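Long-range contacts in beta-N-acetylhexosaminidase (Mycobacterium smegmatis, PDB 4YYF), which probably hydrolyses terminal non-reducing N-acetylhexosamine residues from N-acetyl-beta-D-hexosaminides, as a member of glycoside hydrolase family 3: residues 94-100 with 359-363; 169-173 with 203-209; 264-270 with 310-316; 304-309 with 329-334. The protein carries 1 engineered substitution. All coordinates share one frame; numbering follows the deposited sequence.

Overall arrangement
All four contacts belong to one TIM-barrel chain. Interaction 3 is the most buried; interactions 1, 2 and 4 are partly buried. Interactions 3 and 4 share helix 304-314 and touch each other, Leu312 meeting Leu334, while interaction 2 reaches interaction 3 where Phe205 and Pro206 pack on the engineered Val269. Interaction 1 stands apart, on the opposite side of the chain's centre from interaction 2, their centres about 31 Å apart. Chemistry follows place: loop against tail relies on backbone carbonyls in interaction 1, a polar pocket binds acetate in interaction 2, an aromatic face covers a helix end in interaction 3, and aliphatic helix packing fills interaction 4.

Interaction 1: 94-100 with 359-363; sequences AAPLPLA and KGPLR
Leu97, Pro98, Lys359 and Arg363 carry this contact between the loop that enters strand 100-107 of the TIM barrel and the irregular tail after helix 345-357, which the disulfide Cys34-Cys364 ties down at the next residue. The tight part lies inward. Leu97 CD2 meets Leu362 CD2 at 3.6 Å as the two leucines cross at a slant, and Leu97 is backed by Leu36 and Gln47. Pro98 CD lies 3.5 Å from both Gly360 O and Pro361 O. Lys359 runs out extended from a CG lying anti to its carbonyl carbon (chi1 -65°), passes Ala100 CB with its CE at 3.8 Å, and delivers NZ to Pro98 O at 2.8 Å. Gln47 OE1 and Gly69 O also accept from NZ, so three bonds grip the ammonium group. Outward the packing thins: Pro361 is exposed and points away, and Pro96, which follows a cis peptide bond, meets Leu362 CD2 with its CB at 4.0 Å. Arg363 closes the edge through hydrogen bonds: its chain, bent at chi2, folds back until one guanidinium face lies over Pro98 CA. NH1 then gives Ala94 O a 2.9 Å bond close to the guanidinium plane, and Ala91 O is a second acceptor for the same nitrogen. The backbone joins here, Arg363 N donating to Pro96 O at 2.8 Å with an N-H...O angle of 168°.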
loop_
_atom_site.group_PDB
_atom_site.type_symbol
_atom_site.label_atom_id
_atom_site.label_comp_id
_atom_site.label_asym_id
_atom_site.label_seq_id
_atom_site.Cartn_x
_atom_site.Cartn_y
_atom_site.Cartn_z
ATOM N N ALA A 94 8.038 18.608 -7.581
ATOM C CA ALA A 94 7.083 18.344 -6.497
ATOM C C ALA A 94 7.464 19.106 -5.229
ATOM O O ALA A 94 8.637 19.180 -4.869
ATOM C CB ALA A 94 6.989 16.866 -6.206
ATOM N N ALA A 95 6.454 19.678 -4.571
ATOM C CA ALA A 95 6.626 20.453 -3.339
ATOM C C ALA A 95 5.305 20.413 -2.585
ATOM O O ALA A 95 4.246 20.332 -3.212
ATOM C CB ALA A 95 7.022 21.903 -3.660
ATOM N N PRO A 96 5.349 20.472 -1.240
ATOM C CA PRO A 96 6.527 20.671 -0.386
ATOM C C PRO A 96 7.346 19.401 -0.121
ATOM O O PRO A 96 8.522 19.537 0.217
ATOM C CB PRO A 96 5.914 21.189 0.921
ATOM C CG PRO A 96 4.590 20.503 0.985
ATOM C CD PRO A 96 4.110 20.363 -0.446
ATOM N N LEU A 97 6.758 18.212 -0.262
ATOM C CA LEU A 97 7.496 16.964 -0.032
ATOM C C LEU A 97 7.839 16.284 -1.354
ATOM O O LEU A 97 7.191 16.530 -2.371
ATOM C CB LEU A 97 6.706 16.006 0.867
ATOM C CG LEU A 97 6.645 16.415 2.336
ATOM C CD1 LEU A 97 5.607 15.604 3.088
ATOM C CD2 LEU A 97 8.023 16.208 2.963
ATOM N N PRO A 98 8.876 15.435 -1.348
ATOM C CA PRO A 98 9.156 14.655 -2.557
ATOM C C PRO A 98 7.957 13.776 -2.937
ATOM O O PRO A 98 7.144 13.427 -2.079
ATOM C CB PRO A 98 10.338 13.771 -2.139
ATOM C CG PRO A 98 11.034 14.535 -1.064
ATOM C CD PRO A 98 9.919 15.262 -0.311
ATOM N N LEU A 99 7.855 13.426 -4.212
ATOM C CA LEU A 99 6.746 12.617 -4.706
ATOM C C LEU A 99 7.042 11.137 -4.512
ATOM O O LEU A 99 8.154 10.677 -4.799
ATOM C CB LEU A 99 6.529 12.892 -6.200
ATOM C CG LEU A 99 5.384 12.182 -6.922
ATOM C CD1 LEU A 99 4.051 12.626 -6.330
ATOM C CD2 LEU A 99 5.437 12.480 -8.443
ATOM N N ALA A 100 6.061 10.393 -4.008
ATOM C CA ALA A 100 6.196 8.936 -3.934
ATOM C C ALA A 100 5.589 8.332 -5.186
ATOM O O ALA A 100 4.516 8.737 -5.625
ATOM C CB ALA A 100 5.507 8.374 -2.685
ATOM N N LYS A 359 10.444 9.747 3.154
ATOM C CA LYS A 359 10.823 10.540 1.987
ATOM C C LYS A 359 12.022 11.416 2.285
ATOM O O LYS A 359 12.413 11.563 3.443
ATOM C CB LYS A 359 9.655 11.431 1.540
ATOM C CG LYS A 359 8.436 10.689 1.033
ATOM C CD LYS A 359 7.357 11.701 0.631
ATOM C CE LYS A 359 6.221 11.039 -0.127
ATOM N NZ LYS A 359 5.244 12.067 -0.625
ATOM N N GLY A 360 12.589 12.010 1.239
ATOM C CA GLY A 360 13.654 12.993 1.390
ATOM C C GLY A 360 13.162 14.292 2.013
ATOM O O GLY A 360 11.990 14.406 2.368
ATOM N N PRO A 361 14.055 15.290 2.131
ATOM C CA PRO A 361 13.811 16.532 2.885
ATOM C C PRO A 361 12.704 17.410 2.301
ATOM O O PRO A 361 12.393 17.315 1.106
ATOM C CB PRO A 361 15.150 17.278 2.776
ATOM C CG PRO A 361 16.157 16.249 2.334
ATOM C CD PRO A 361 15.387 15.273 1.502
ATOM N N LEU A 362 12.121 18.263 3.142
ATOM C CA LEU A 362 11.168 19.272 2.686
ATOM C C LEU A 362 11.818 20.174 1.653
ATOM O O LEU A 362 13.013 20.462 1.731
ATOM C CB LEU A 362 10.681 20.134 3.853
ATOM C CG LEU A 362 9.490 19.656 4.676
ATOM C CD1 LEU A 362 9.308 20.527 5.913
ATOM C CD2 LEU A 362 8.223 19.686 3.835
ATOM N N ARG A 363 11.029 20.615 0.679
ATOM C CA ARG A 363 11.512 21.563 -0.313
ATOM C C ARG A 363 10.915 22.940 -0.040
ATOM O O ARG A 363 9.759 23.207 -0.371
ATOM C CB ARG A 363 11.183 21.068 -1.723
ATOM C CG ARG A 363 11.957 19.806 -2.092
ATOM C CD ARG A 363 11.108 18.782 -2.841
ATOM N NE ARG A 363 11.917 17.647 -3.281
ATOM C CZ ARG A 363 11.810 17.058 -4.468
ATOM N NH1 ARG A 363 10.908 17.479 -5.351
ATOM N NH2 ARG A 363 12.604 16.039 -4.767
#

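Interaction 2: 169-173 with 203-209; sequences VIGDR and KHFPGHG. With ACT (acetate ion), chain D.
At the C-terminal end of strand 199-205 lies a polar pocket, probably part of the sugar-binding site as in relatives, lined by Arg173 from one segment and by Lys203, His204 and His208 from the other; it holds an acetate ion, probably from the crystallisation liquor. Arg173 NH1 donates to acetate OXT at 2.8 Å, and NH2 adds a weak bond to the same oxygen. NH1 also binds Val169 O at 2.8 Å, near the guanidinium plane; this bond and the salt bridge from NH2 to Glu106 help fix the group's rotation. In this TIM barrel, residues 203-209 open the signature of family 3 beta-N-acetylhexosaminidases, and a cis peptide bond precedes His204, whose ring meets the acetate. The methyl group lies over one face of that ring, offset to the rim, while Lys203 CG sits over the opposite face. The Arg173 guanidinium comes to the ring edge instead, NH2 standing 3.6 Å from His204 CE1 with the two planes 77° apart. Asp160 holds His204 ND1, and water 1 links His204 NE2 to Lys203 NZ, the latter 3.0 Å away. Lys203 NZ also bonds to Phe155 O and is salt-bridged to Glu106, the carboxylate it shares with Arg173 NH2. Ile170 and Val169 supply apolar contacts: Ile170 CD1 reaches 4.0 Å from His204 ND1, and Ile170 CG1 and Val169 CG1 approach His208, whose NE2 is bound by Ser215.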
loop_
_atom_site.group_PDB
_atom_site.type_symbol
_atom_site.label_atom_id
_atom_site.label_comp_id
_atom_site.label_asym_id
_atom_site.label_seq_id
_atom_site.Cartn_x
_atom_site.Cartn_y
_atom_site.Cartn_z
ATOM N N VAL A 169 -7.732 -14.845 -6.550
ATOM C CA VAL A 169 -7.402 -13.476 -6.133
ATOM C C VAL A 169 -6.004 -13.354 -5.502
ATOM O O VAL A 169 -5.205 -12.494 -5.892
ATOM C CB VAL A 169 -8.510 -12.852 -5.231
ATOM C CG1 VAL A 169 -8.801 -13.728 -4.016
ATOM C CG2 VAL A 169 -8.135 -11.429 -4.814
ATOM N N ILE A 170 -5.696 -14.231 -4.551
ATOM C CA ILE A 170 -4.339 -14.301 -4.019
ATOM C C ILE A 170 -3.606 -15.415 -4.768
ATOM O O ILE A 170 -2.760 -15.136 -5.618
ATOM C CB ILE A 170 -4.321 -14.531 -2.490
ATOM C CG1 ILE A 170 -5.098 -13.418 -1.782
ATOM C CG2 ILE A 170 -2.891 -14.551 -1.973
ATOM C CD1 ILE A 170 -4.619 -12.013 -2.156
ATOM N N GLY A 171 -3.953 -16.671 -4.483
ATOM C CA GLY A 171 -3.416 -17.787 -5.251
ATOM C C GLY A 171 -1.897 -17.766 -5.346
ATOM O O GLY A 171 -1.220 -17.620 -4.328
ATOM N N ASP A 172 -1.352 -17.878 -6.559
ATOM C CA ASP A 172 0.111 -17.940 -6.716
ATOM C C ASP A 172 0.858 -16.646 -6.356
ATOM O O ASP A 172 2.099 -16.588 -6.433
ATOM C CB ASP A 172 0.516 -18.466 -8.110
ATOM C CG ASP A 172 0.174 -17.508 -9.247
ATOM O OD1 ASP A 172 -0.188 -16.336 -8.998
ATOM O OD2 ASP A 172 0.295 -17.940 -10.417
ATOM N N ARG A 173 0.118 -15.615 -5.951
ATOM C CA ARG A 173 0.748 -14.396 -5.447
ATOM C C ARG A 173 1.276 -14.604 -4.031
ATOM O O ARG A 173 2.005 -13.765 -3.501
ATOM C CB ARG A 173 -0.245 -13.232 -5.446
ATOM C CG ARG A 173 -0.756 -12.822 -6.816
ATOM C CD ARG A 173 -1.960 -11.889 -6.652
ATOM N NE ARG A 173 -1.598 -10.610 -6.031
ATOM C CZ ARG A 173 -2.472 -9.762 -5.499
ATOM N NH1 ARG A 173 -3.760 -10.073 -5.478
ATOM N NH2 ARG A 173 -2.061 -8.606 -4.991
ATOM N N LYS A 203 1.412 -6.944 2.522
ATOM C CA LYS A 203 -0.043 -6.911 2.283
ATOM C C LYS A 203 -0.604 -8.343 2.252
ATOM O O LYS A 203 0.163 -9.276 1.997
ATOM C CB LYS A 203 -0.343 -6.150 0.976
ATOM C CG LYS A 203 0.084 -6.879 -0.295
ATOM C CD LYS A 203 0.080 -5.919 -1.509
ATOM C CE LYS A 203 0.257 -6.678 -2.827
ATOM N NZ LYS A 203 0.286 -5.742 -4.006
ATOM N N HIS A 204 -1.903 -8.563 2.510
ATOM C CA HIS A 204 -2.915 -7.548 2.823
ATOM C C HIS A 204 -3.413 -7.756 4.267
ATOM O O HIS A 204 -4.181 -8.678 4.535
ATOM C CB HIS A 204 -4.112 -7.665 1.851
ATOM C CG HIS A 204 -3.747 -7.592 0.397
ATOM N ND1 HIS A 204 -3.279 -8.689 -0.317
ATOM C CD2 HIS A 204 -3.799 -6.577 -0.499
ATOM C CE1 HIS A 204 -3.043 -8.338 -1.561
ATOM N NE2 HIS A 204 -3.351 -7.052 -1.706
ATOM N N PHE A 205 -2.979 -6.901 5.189
ATOM C CA PHE A 205 -3.256 -7.054 6.628
ATOM C C PHE A 205 -4.752 -6.936 6.962
ATOM O O PHE A 205 -5.448 -6.071 6.421
ATOM C CB PHE A 205 -2.461 -5.978 7.384
ATOM C CG PHE A 205 -2.525 -6.079 8.884
ATOM C CD1 PHE A 205 -3.533 -5.436 9.601
ATOM C CD2 PHE A 205 -1.537 -6.764 9.589
ATOM C CE1 PHE A 205 -3.577 -5.505 10.995
ATOM C CE2 PHE A 205 -1.577 -6.828 10.982
ATOM C CZ PHE A 205 -2.601 -6.193 11.683
ATOM N N PRO A 206 -5.263 -7.787 7.880
ATOM C CA PRO A 206 -4.586 -8.861 8.624
ATOM C C PRO A 206 -4.602 -10.224 7.928
ATOM O O PRO A 206 -4.412 -11.250 8.591
ATOM C CB PRO A 206 -5.415 -8.952 9.900
ATOM C CG PRO A 206 -6.822 -8.636 9.422
ATOM C CD PRO A 206 -6.609 -7.520 8.417
ATOM N N GLY A 207 -4.842 -10.251 6.621
ATOM C CA GLY A 207 -4.728 -11.502 5.882
ATOM C C GLY A 207 -5.855 -11.790 4.908
ATOM O O GLY A 207 -6.992 -12.036 5.319
ATOM N N HIS A 208 -5.533 -11.795 3.614
ATOM C CA HIS A 208 -6.534 -12.036 2.554
ATOM C C HIS A 208 -6.464 -13.489 2.083
ATOM O O HIS A 208 -7.325 -13.958 1.325
ATOM C CB HIS A 208 -6.267 -11.097 1.362
ATOM C CG HIS A 208 -7.456 -10.830 0.502
ATOM N ND1 HIS A 208 -8.226 -11.839 -0.072
ATOM C CD2 HIS A 208 -8.026 -9.673 0.083
ATOM C CE1 HIS A 208 -9.197 -11.312 -0.773
ATOM N NE2 HIS A 208 -9.105 -9.986 -0.698
ATOM N N GLY A 209 -5.437 -14.209 2.533
ATOM C CA GLY A 209 -5.156 -15.543 2.025
ATOM C C GLY A 209 -6.276 -16.558 2.192
ATOM O O GLY A 209 -6.436 -17.444 1.356
HETATM C C ACT D . -5.832 -7.285 -3.671
HETATM O O ACT D . -5.924 -6.038 -3.758
HETATM O OXT ACT D . -5.248 -7.857 -4.615
HETATM C CH3 ACT D . -6.400 -8.059 -2.520
HETATM O O HOH W 1 -2.688 -5.417 -3.901
#

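Interaction 3: 264-270 with 310-316; sequences SLSPAVY and RALQAGA. Engineered in segment 264-270: Val269 (natural residue Ala).
Tyr270 lays one face of its ring on the chain leaving helix 304-314. Gly315 C and Ala316 N both lie 3.4 Å above the ring plane, displaced to the rim, and Gly315 CA makes a CH-pi contact at 4.0 Å from the centroid, 23° off the ring normal. With CG anti to the carbonyl carbon (chi1 -60°), the ring passes alongside Ala314, whose CB touches Tyr270 CE2 at 3.6 Å, and brings its hydroxyl against Ala316 CB. There Tyr270 OH donates to Ser264 O at 2.6 Å, an acceptor lying in the ring plane, so the ring is pinned at its far end by its own segment. At the helix end, Ala311 O accepts from both Gly315 N and Ala316 N where Gly315 leaves the helix with positive phi. The contact joins two outer helices of the TIM barrel, and Tyr270 also rests on Val287 and Thr289 of strand 287-289 and on Val249 of strand 246-249. The helix beginning at Pro267 starts against this end, Ser266 being its N-cap with a weak bond from Ala268 N to Ser266 OG. Ala314 CB faces into the junction, 3.6 Å from both Leu265 C and Ser266 C, and Pro267 CA makes a CA-H...O contact with Ala314 O at 3.4 Å. Leu265 lies across the other flank, CD2 over Ala311 N and 3.8 Å from Ala311 CB. Two waters donate to Leu265 O; water 2 also donates to Arg310 O, and water 3 accepts from Arg310 NH1, while Asp306 holds Arg310 NE.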
loop_
_atom_site.group_PDB
_atom_site.type_symbol
_atom_site.label_atom_id
_atom_site.label_comp_id
_atom_site.label_asym_id
_atom_site.label_seq_id
_atom_site.Cartn_x
_atom_site.Cartn_y
_atom_site.Cartn_z
ATOM N N SER A 264 -9.892 -2.214 6.241
ATOM C CA SER A 264 -9.308 -0.910 5.932
ATOM C C SER A 264 -10.058 0.285 6.531
ATOM O O SER A 264 -9.484 1.379 6.674
ATOM C CB SER A 264 -9.228 -0.737 4.414
ATOM O OG SER A 264 -10.501 -0.979 3.832
ATOM N N LEU A 265 -11.332 0.087 6.861
ATOM C CA LEU A 265 -12.181 1.174 7.367
ATOM C C LEU A 265 -12.578 0.992 8.833
ATOM O O LEU A 265 -13.484 1.661 9.329
ATOM C CB LEU A 265 -13.450 1.312 6.511
ATOM C CG LEU A 265 -13.272 1.411 4.994
ATOM C CD1 LEU A 265 -14.616 1.712 4.324
ATOM C CD2 LEU A 265 -12.233 2.453 4.596
ATOM N N SER A 266 -11.901 0.090 9.533
ATOM C CA SER A 266 -12.268 -0.220 10.914
ATOM C C SER A 266 -11.137 0.187 11.862
ATOM O O SER A 266 -9.978 -0.227 11.669
ATOM C CB SER A 266 -12.592 -1.718 11.028
ATOM O OG SER A 266 -12.646 -2.167 12.370
ATOM N N PRO A 267 -11.452 1.016 12.881
ATOM C CA PRO A 267 -10.429 1.432 13.852
ATOM C C PRO A 267 -9.791 0.240 14.532
ATOM O O PRO A 267 -8.607 0.282 14.868
ATOM C CB PRO A 267 -11.229 2.236 14.886
ATOM C CG PRO A 267 -12.374 2.789 14.112
ATOM C CD PRO A 267 -12.731 1.721 13.094
ATOM N N ALA A 268 -10.565 -0.819 14.721
ATOM C CA ALA A 268 -10.046 -2.014 15.378
ATOM C C ALA A 268 -8.812 -2.584 14.683
ATOM O O ALA A 268 -7.892 -3.082 15.341
ATOM C CB ALA A 268 -11.118 -3.060 15.488
ATOM N N VAL A 269 -8.793 -2.524 13.356
ATOM C CA VAL A 269 -7.682 -3.077 12.596
ATOM C C VAL A 269 -6.401 -2.309 12.877
ATOM O O VAL A 269 -5.349 -2.907 13.130
ATOM C CB VAL A 269 -7.970 -3.034 11.097
ATOM C CG1 VAL A 269 -6.934 -3.861 10.329
ATOM C CG2 VAL A 269 -9.316 -3.580 10.863
ATOM N N TYR A 270 -6.501 -0.983 12.854
ATOM C CA TYR A 270 -5.340 -0.136 13.080
ATOM C C TYR A 270 -4.880 -0.200 14.530
ATOM O O TYR A 270 -3.676 -0.261 14.790
ATOM C CB TYR A 270 -5.621 1.293 12.600
ATOM C CG TYR A 270 -5.953 1.310 11.122
ATOM C CD1 TYR A 270 -4.949 1.310 10.167
ATOM C CD2 TYR A 270 -7.276 1.279 10.682
ATOM C CE1 TYR A 270 -5.247 1.298 8.811
ATOM C CE2 TYR A 270 -7.581 1.276 9.332
ATOM C CZ TYR A 270 -6.566 1.289 8.404
ATOM O OH TYR A 270 -6.878 1.287 7.067
ATOM N N ARG A 310 -13.351 7.647 5.935
ATOM C CA ARG A 310 -13.448 6.529 6.866
ATOM C C ARG A 310 -12.095 5.862 7.120
ATOM O O ARG A 310 -11.788 5.483 8.252
ATOM C CB ARG A 310 -14.473 5.505 6.368
ATOM C CG ARG A 310 -15.920 5.944 6.583
ATOM C CD ARG A 310 -16.884 5.145 5.732
ATOM N NE ARG A 310 -18.269 5.550 5.990
ATOM C CZ ARG A 310 -19.001 5.094 7.004
ATOM N NH1 ARG A 310 -18.483 4.207 7.844
ATOM N NH2 ARG A 310 -20.247 5.522 7.178
ATOM N N ALA A 311 -11.283 5.728 6.075
ATOM C CA ALA A 311 -9.965 5.123 6.233
ATOM C C ALA A 311 -9.076 5.959 7.152
ATOM O O ALA A 311 -8.467 5.427 8.073
ATOM C CB ALA A 311 -9.287 4.905 4.879
ATOM N N LEU A 312 -9.006 7.262 6.903
ATOM C CA LEU A 312 -8.164 8.148 7.708
ATOM C C LEU A 312 -8.692 8.268 9.128
ATOM O O LEU A 312 -7.901 8.421 10.069
ATOM C CB LEU A 312 -8.036 9.539 7.061
ATOM C CG LEU A 312 -7.453 9.523 5.651
ATOM C CD1 LEU A 312 -7.403 10.947 5.062
ATOM C CD2 LEU A 312 -6.069 8.862 5.639
ATOM N N GLN A 313 -10.015 8.198 9.291
ATOM C CA GLN A 313 -10.618 8.166 10.631
ATOM C C GLN A 313 -10.212 6.896 11.361
ATOM O O GLN A 313 -9.949 6.913 12.567
ATOM C CB GLN A 313 -12.151 8.167 10.561
ATOM C CG GLN A 313 -12.817 9.476 10.233
ATOM C CD GLN A 313 -14.325 9.308 10.094
ATOM O OE1 GLN A 313 -14.802 8.301 9.560
ATOM N NE2 GLN A 313 -15.080 10.282 10.591
ATOM N N ALA A 314 -10.189 5.786 10.634
ATOM C CA ALA A 314 -9.933 4.488 11.250
ATOM C C ALA A 314 -8.463 4.348 11.652
ATOM O O ALA A 314 -8.139 3.673 12.619
ATOM C CB ALA A 314 -10.354 3.363 10.323
ATOM N N GLY A 315 -7.570 4.976 10.904
ATOM C CA GLY A 315 -6.173 4.954 11.292
ATOM C C GLY A 315 -5.171 4.747 10.180
ATOM O O GLY A 315 -3.972 4.651 10.448
ATOM N N ALA A 316 -5.634 4.699 8.930
ATOM C CA ALA A 316 -4.697 4.621 7.816
ATOM C C ALA A 316 -3.885 5.913 7.725
ATOM O O ALA A 316 -4.390 6.992 8.038
ATOM C CB ALA A 316 -5.431 4.355 6.503
HETATM O O HOH W 2 -13.668 4.517 10.070
HETATM O O HOH W 3 -16.227 2.425 8.702
#

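Interaction 4: 304-309 with 329-334; sequences VADAVL and AVLDRL
Apolar contacts dominate where Val330 fits against Val304, Ala305 and Val308. Its two methyl groups divide the work: CG2 lies 3.9 Å from Val304 CG1 and packs on Ala305 CA, while CG1 meets Val308 CG1 at 3.8 Å, the valines crossing at about a right angle. One turn on, Leu334 spreads its branches, CD1 to Val308 CG1 at 4.0 Å and CD2 to Leu309 CD1 at 4.1 Å. The short side chain of Ala305 lets the backbones close to 4.5 Å between Ala305 CA and Val330 CA. The polar residue of the contact, Arg333, contributes by its shape: its CB packs on Ala305 CB, and with CG anti to the backbone N (chi1 -180°) and a bend at chi2 the chain sets one guanidinium face against Leu309 CD2, which touches NH2 at 3.4 Å. Its charge is met by Glu342 in a salt bridge from NH2. The segment axes approach to 8.8 Å and cross at -49°. These are successive outer helices of the barrel, on either side of strand 319-321 in the chain; Val304, Val308 and Val330 rest on Trp321 of that strand, while Leu334 reaches Leu45 of helix 41-46.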
loop_
_atom_site.group_PDB
_atom_site.type_symbol
_atom_site.label_atom_id
_atom_site.label_comp_id
_atom_site.label_asym_id
_atom_site.label_seq_id
_atom_site.Cartn_x
_atom_site.Cartn_y
_atom_site.Cartn_z
ATOM N N VAL A 304 -15.907 7.419 -3.153
ATOM C CA VAL A 304 -14.484 7.634 -2.885
ATOM C C VAL A 304 -14.195 8.576 -1.706
ATOM O O VAL A 304 -13.419 8.235 -0.810
ATOM C CB VAL A 304 -13.728 8.130 -4.125
ATOM C CG1 VAL A 304 -12.239 8.275 -3.789
ATOM C CG2 VAL A 304 -13.908 7.168 -5.273
ATOM N N ALA A 305 -14.831 9.743 -1.689
ATOM C CA ALA A 305 -14.563 10.709 -0.622
ATOM C C ALA A 305 -14.935 10.147 0.763
ATOM O O ALA A 305 -14.183 10.301 1.731
ATOM C CB ALA A 305 -15.274 12.027 -0.897
ATOM N N ASP A 306 -16.084 9.487 0.852
ATOM C CA ASP A 306 -16.514 8.884 2.107
ATOM C C ASP A 306 -15.560 7.766 2.541
ATOM O O ASP A 306 -15.235 7.648 3.721
ATOM C CB ASP A 306 -17.959 8.372 1.973
ATOM C CG ASP A 306 -18.496 7.753 3.266
ATOM O OD1 ASP A 306 -17.977 8.055 4.370
ATOM O OD2 ASP A 306 -19.457 6.962 3.170
ATOM N N ALA A 307 -15.094 6.963 1.583
ATOM C CA ALA A 307 -14.185 5.851 1.874
ATOM C C ALA A 307 -12.839 6.349 2.374
ATOM O O ALA A 307 -12.256 5.781 3.311
ATOM C CB ALA A 307 -13.987 4.989 0.635
ATOM N N VAL A 308 -12.335 7.402 1.739
ATOM C CA VAL A 308 -11.065 8.003 2.164
ATOM C C VAL A 308 -11.190 8.568 3.571
ATOM O O VAL A 308 -10.335 8.331 4.431
ATOM C CB VAL A 308 -10.612 9.090 1.178
ATOM C CG1 VAL A 308 -9.457 9.912 1.763
ATOM C CG2 VAL A 308 -10.210 8.440 -0.141
ATOM N N LEU A 309 -12.272 9.298 3.816
ATOM C CA LEU A 309 -12.545 9.816 5.156
ATOM C C LEU A 309 -12.585 8.698 6.207
ATOM O O LEU A 309 -11.939 8.794 7.256
ATOM C CB LEU A 309 -13.866 10.591 5.166
ATOM C CG LEU A 309 -14.303 11.097 6.546
ATOM C CD1 LEU A 309 -13.156 11.834 7.225
ATOM C CD2 LEU A 309 -15.545 11.996 6.474
ATOM N N ALA A 329 -12.643 16.769 -4.918
ATOM C CA ALA A 329 -13.824 16.460 -4.103
ATOM C C ALA A 329 -13.427 15.779 -2.795
ATOM O O ALA A 329 -14.035 16.005 -1.736
ATOM C CB ALA A 329 -14.787 15.587 -4.876
ATOM N N VAL A 330 -12.415 14.926 -2.871
ATOM C CA VAL A 330 -11.919 14.246 -1.681
ATOM C C VAL A 330 -11.314 15.249 -0.700
ATOM O O VAL A 330 -11.633 15.242 0.486
ATOM C CB VAL A 330 -10.909 13.128 -2.042
ATOM C CG1 VAL A 330 -10.159 12.651 -0.796
ATOM C CG2 VAL A 330 -11.637 11.962 -2.703
ATOM N N LEU A 331 -10.454 16.125 -1.201
ATOM C CA LEU A 331 -9.847 17.148 -0.357
ATOM C C LEU A 331 -10.901 18.069 0.259
ATOM O O LEU A 331 -10.791 18.459 1.421
ATOM C CB LEU A 331 -8.821 17.950 -1.163
ATOM C CG LEU A 331 -7.561 17.152 -1.525
ATOM C CD1 LEU A 331 -6.682 17.956 -2.480
ATOM C CD2 LEU A 331 -6.770 16.763 -0.271
ATOM N N ASP A 332 -11.922 18.419 -0.520
ATOM C CA ASP A 332 -13.051 19.188 0.006
ATOM C C ASP A 332 -13.711 18.486 1.184
ATOM O O ASP A 332 -14.028 19.107 2.198
ATOM C CB ASP A 332 -14.107 19.420 -1.083
ATOM C CG ASP A 332 -13.708 20.494 -2.064
ATOM O OD1 ASP A 332 -12.651 21.123 -1.862
ATOM O OD2 ASP A 332 -14.459 20.716 -3.036
ATOM N N ARG A 333 -13.928 17.187 1.047
ATOM C CA ARG A 333 -14.623 16.440 2.090
ATOM C C ARG A 333 -13.737 16.316 3.335
ATOM O O ARG A 333 -14.221 16.335 4.467
ATOM C CB ARG A 333 -15.021 15.050 1.567
ATOM C CG ARG A 333 -15.768 14.162 2.574
ATOM C CD ARG A 333 -17.149 14.729 2.914
ATOM N NE ARG A 333 -17.893 13.908 3.883
ATOM C CZ ARG A 333 -17.927 14.134 5.195
ATOM N NH1 ARG A 333 -17.257 15.155 5.712
ATOM N NH2 ARG A 333 -18.633 13.340 5.997
ATOM N N LEU A 334 -12.428 16.196 3.125
ATOM C CA LEU A 334 -11.518 16.043 4.251
ATOM C C LEU A 334 -11.423 17.325 5.076
ATOM O O LEU A 334 -11.382 17.271 6.303
ATOM C CB LEU A 334 -10.139 15.582 3.781
ATOM C CG LEU A 334 -10.124 14.148 3.244
ATOM C CD1 LEU A 334 -8.717 13.749 2.799
ATOM C CD2 LEU A 334 -10.637 13.194 4.317
#